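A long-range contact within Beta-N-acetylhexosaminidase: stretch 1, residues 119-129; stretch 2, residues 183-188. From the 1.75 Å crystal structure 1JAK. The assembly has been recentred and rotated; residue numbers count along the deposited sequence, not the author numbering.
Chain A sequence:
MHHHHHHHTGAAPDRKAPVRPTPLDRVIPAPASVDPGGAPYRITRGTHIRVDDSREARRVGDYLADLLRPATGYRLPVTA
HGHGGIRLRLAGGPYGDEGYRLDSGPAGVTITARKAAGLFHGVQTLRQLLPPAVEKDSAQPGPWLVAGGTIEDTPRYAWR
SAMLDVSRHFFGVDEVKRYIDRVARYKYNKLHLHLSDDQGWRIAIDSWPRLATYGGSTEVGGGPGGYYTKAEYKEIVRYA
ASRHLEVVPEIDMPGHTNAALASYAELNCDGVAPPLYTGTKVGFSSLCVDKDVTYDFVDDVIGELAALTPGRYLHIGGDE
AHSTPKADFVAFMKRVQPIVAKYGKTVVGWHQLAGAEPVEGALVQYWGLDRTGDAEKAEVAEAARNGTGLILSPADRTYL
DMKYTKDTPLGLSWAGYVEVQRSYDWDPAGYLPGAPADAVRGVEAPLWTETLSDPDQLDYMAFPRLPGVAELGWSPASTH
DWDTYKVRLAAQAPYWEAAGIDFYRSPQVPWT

Stretch 1 119-129: LFHGVQTLRQL
Stretch 2, residues 183-188: VARYKY

Residues 119-129 are helical throughout, continuing a helix that begins earlier in the chain; phi lies between -57° and -91° and psi between -17° and -45°. The i-to-i+4 bonds include Val123 N to Leu119 O (3.0 Å) and Arg127 N to Val123 O (3.0 Å). The second stretch leaves a helix through a type I turn from Ala184 to Lys187. Phi/psi at its central residues are -58/-29° for Arg185 and -110/22° for Tyr186, and the closing bond, Lys187 N to Ala184 O at 3.4 Å, is weak. Lys187 then takes a left-handed conformation (67/24°), and Tyr188 is extended (-65/150°). The register is set by CA-CA distances of 6.0 Å for His121-Lys187 and 5.6 Å for Gln124-Arg185, so higher numbers in one stretch face lower numbers in the other. The contact buries 472 Å², both sides summed.

Lys187 contributes the largest covered area, 100 Å². Its CA-to-CB bond points sideways, but chi angles m, t, t, p carry the end of the chain in toward the helix, with Lys187 CE 3.3 Å from His121 O. The terminal NZ donates to Thr125 OG1 at 2.9 Å, the one direct hydrogen bond between the stretches; Thr125 has chi1 m. A long aliphatic chain with a polar tip suits this buried path.

The CA-to-CB bond of Gln124 points toward the second stretch, and the side chain is bent (chi1 m, chi2 m, chi3 -36°). Its CD lies 3.2 Å from Ala184 O, and its OE1 3.3 Å from Arg185 CA. OE1 and Ala184 O, 3.4 Å apart, are both acceptors and do not bond; OE1 instead accepts from Arg127 NH1 at 2.9 Å. Nearby, the small Ala184 CB points toward the helix and meets the edge of the Phe120 ring, 4.4 Å from CE2 (Phe120 chi1 t, chi2 80°).

Arg127 (p, t, m, chi4 -164°) and Arg185 (m, t, t, chi4 -88°) bring their guanidiniums face over face, with Arg127 NH2 3.5 Å from Arg185 CZ. The charges are alike, so this is close packing rather than a salt bridge; Arg185 NH1 and NH2 have hydrogen-bond partners elsewhere in the structure.

Two waters complete the contact. One donates to Gln124 O (2.7 Å) and Arg185 O (2.7 Å) and accepts from Gln128 NE2 (3.0 Å), joining two backbone carbonyls across the gap; Gln128 has chi1 m, chi2 t and chi3 42°. The other lies 2.7 Å from His121 NE2 and donates to Tyr188 O at 2.8 Å, with His121 at chi1 m and chi2 154°.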

# COMPACT_ATOMS: atom_id res chain seq x y z
N LEU A 119 18.33 0.57 -2.94
CA LEU A 119 19.04 0.73 -1.68
C LEU A 119 18.02 0.76 -0.55
O LEU A 119 18.22 0.16 0.51
CB LEU A 119 19.83 2.04 -1.68
CG LEU A 119 20.97 2.17 -2.69
CD1 LEU A 119 21.63 3.53 -2.54
CD2 LEU A 119 21.99 1.06 -2.47
N PHE A 120 16.92 1.47 -0.78
CA PHE A 120 15.86 1.60 0.21
C PHE A 120 15.29 0.23 0.57
O PHE A 120 15.07 -0.09 1.73
CB PHE A 120 14.75 2.51 -0.34
CG PHE A 120 13.72 2.90 0.68
CD1 PHE A 120 13.98 3.92 1.59
CD2 PHE A 120 12.49 2.26 0.73
CE1 PHE A 120 13.03 4.30 2.53
CE2 PHE A 120 11.53 2.63 1.67
CZ PHE A 120 11.80 3.65 2.57
N HIS A 121 15.04 -0.59 -0.45
CA HIS A 121 14.52 -1.93 -0.22
C HIS A 121 15.54 -2.77 0.53
O HIS A 121 15.18 -3.59 1.38
CB HIS A 121 14.14 -2.57 -1.55
CG HIS A 121 12.99 -1.89 -2.23
ND1 HIS A 121 12.79 -1.92 -3.59
CD2 HIS A 121 11.97 -1.15 -1.72
CE1 HIS A 121 11.71 -1.22 -3.90
NE2 HIS A 121 11.19 -0.74 -2.78
N GLY A 122 16.82 -2.56 0.23
CA GLY A 122 17.87 -3.30 0.92
C GLY A 122 17.83 -2.96 2.40
O GLY A 122 18.07 -3.81 3.27
N VAL A 123 17.54 -1.70 2.70
CA VAL A 123 17.45 -1.23 4.08
C VAL A 123 16.30 -1.93 4.79
O VAL A 123 16.42 -2.31 5.95
CB VAL A 123 17.25 0.31 4.13
CG1 VAL A 123 16.79 0.73 5.53
CG2 VAL A 123 18.56 1.01 3.79
N GLN A 124 15.18 -2.13 4.10
CA GLN A 124 14.04 -2.79 4.71
C GLN A 124 14.40 -4.23 5.09
O GLN A 124 13.88 -4.77 6.06
CB GLN A 124 12.84 -2.80 3.75
CG GLN A 124 12.36 -1.41 3.34
CD GLN A 124 12.16 -0.47 4.52
OE1 GLN A 124 11.74 -0.89 5.60
NE2 GLN A 124 12.45 0.81 4.31
N THR A 125 15.29 -4.84 4.33
CA THR A 125 15.73 -6.19 4.64
C THR A 125 16.67 -6.14 5.84
O THR A 125 16.57 -6.95 6.76
CB THR A 125 16.45 -6.82 3.44
OG1 THR A 125 15.49 -7.09 2.41
CG2 THR A 125 17.15 -8.12 3.83
N LEU A 126 17.58 -5.17 5.82
CA LEU A 126 18.54 -5.01 6.91
C LEU A 126 17.87 -4.85 8.27
O LEU A 126 18.31 -5.44 9.26
CB LEU A 126 19.45 -3.81 6.64
CG LEU A 126 20.49 -3.47 7.72
CD1 LEU A 126 21.42 -4.66 7.94
CD2 LEU A 126 21.28 -2.25 7.29
N ARG A 127 16.80 -4.07 8.34
CA ARG A 127 16.13 -3.85 9.61
C ARG A 127 15.48 -5.13 10.15
O ARG A 127 15.17 -5.21 11.34
CB ARG A 127 15.11 -2.71 9.51
CG ARG A 127 13.97 -2.95 8.55
CD ARG A 127 13.22 -1.65 8.24
NE ARG A 127 12.60 -1.03 9.41
CZ ARG A 127 11.67 -0.09 9.35
NH1 ARG A 127 11.25 0.36 8.17
NH2 ARG A 127 11.15 0.41 10.47
N GLN A 128 15.28 -6.12 9.29
CA GLN A 128 14.71 -7.38 9.73
C GLN A 128 15.81 -8.37 10.14
O GLN A 128 15.56 -9.30 10.91
CB GLN A 128 13.82 -7.99 8.63
CG GLN A 128 12.45 -7.32 8.54
CD GLN A 128 11.51 -8.02 7.57
OE1 GLN A 128 11.45 -9.25 7.54
NE2 GLN A 128 10.77 -7.24 6.80
N LEU A 129 17.02 -8.15 9.63
CA LEU A 129 18.15 -9.01 9.98
C LEU A 129 18.64 -8.61 11.37
O LEU A 129 19.13 -9.45 12.13
CB LEU A 129 19.27 -8.86 8.95
CG LEU A 129 18.92 -9.36 7.55
CD1 LEU A 129 20.05 -9.06 6.58
CD2 LEU A 129 18.63 -10.86 7.60
N VAL A 183 3.71 0.29 5.93
CA VAL A 183 3.81 -0.44 4.66
C VAL A 183 5.20 -0.44 4.04
O VAL A 183 5.57 -1.40 3.36
CB VAL A 183 2.78 0.10 3.62
CG1 VAL A 183 1.39 0.15 4.24
CG2 VAL A 183 3.20 1.47 3.11
N ALA A 184 5.97 0.61 4.28
CA ALA A 184 7.32 0.71 3.73
C ALA A 184 8.19 -0.47 4.18
O ALA A 184 9.12 -0.86 3.47
CB ALA A 184 7.96 2.02 4.16
N ARG A 185 7.88 -1.03 5.34
CA ARG A 185 8.65 -2.15 5.88
C ARG A 185 8.68 -3.36 4.96
O ARG A 185 9.63 -4.13 4.97
CB ARG A 185 8.05 -2.62 7.21
CG ARG A 185 8.24 -1.68 8.38
CD ARG A 185 7.38 -2.14 9.56
NE ARG A 185 7.57 -1.28 10.74
CZ ARG A 185 8.51 -1.48 11.66
NH1 ARG A 185 9.34 -2.51 11.56
NH2 ARG A 185 8.62 -0.63 12.68
N TYR A 186 7.63 -3.52 4.16
CA TYR A 186 7.52 -4.70 3.31
C TYR A 186 7.69 -4.51 1.80
O TYR A 186 7.23 -5.32 1.01
CB TYR A 186 6.20 -5.40 3.65
CG TYR A 186 6.08 -5.58 5.15
CD1 TYR A 186 6.94 -6.44 5.83
CD2 TYR A 186 5.19 -4.80 5.89
CE1 TYR A 186 6.93 -6.51 7.22
CE2 TYR A 186 5.18 -4.86 7.29
CZ TYR A 186 6.06 -5.71 7.95
OH TYR A 186 6.08 -5.75 9.33
N LYS A 187 8.35 -3.42 1.43
CA LYS A 187 8.65 -3.13 0.04
C LYS A 187 7.48 -2.82 -0.88
O LYS A 187 7.58 -2.99 -2.09
CB LYS A 187 9.51 -4.26 -0.54
CG LYS A 187 10.80 -4.53 0.26
CD LYS A 187 11.69 -5.56 -0.43
CE LYS A 187 12.99 -5.81 0.35
NZ LYS A 187 12.79 -6.62 1.59
N TYR A 188 6.36 -2.36 -0.32
CA TYR A 188 5.23 -1.96 -1.14
C TYR A 188 5.78 -0.75 -1.89
O TYR A 188 6.64 -0.05 -1.36
CB TYR A 188 4.06 -1.50 -0.27
CG TYR A 188 3.19 -2.62 0.25
CD1 TYR A 188 2.19 -3.18 -0.55
CD2 TYR A 188 3.34 -3.10 1.55
CE1 TYR A 188 1.37 -4.20 -0.07
CE2 TYR A 188 2.52 -4.12 2.04
CZ TYR A 188 1.54 -4.66 1.23
OH TYR A 188 0.71 -5.66 1.70
O HOH W 1 9.00 0.79 -2.71
O HOH W 2 11.42 -4.31 7.03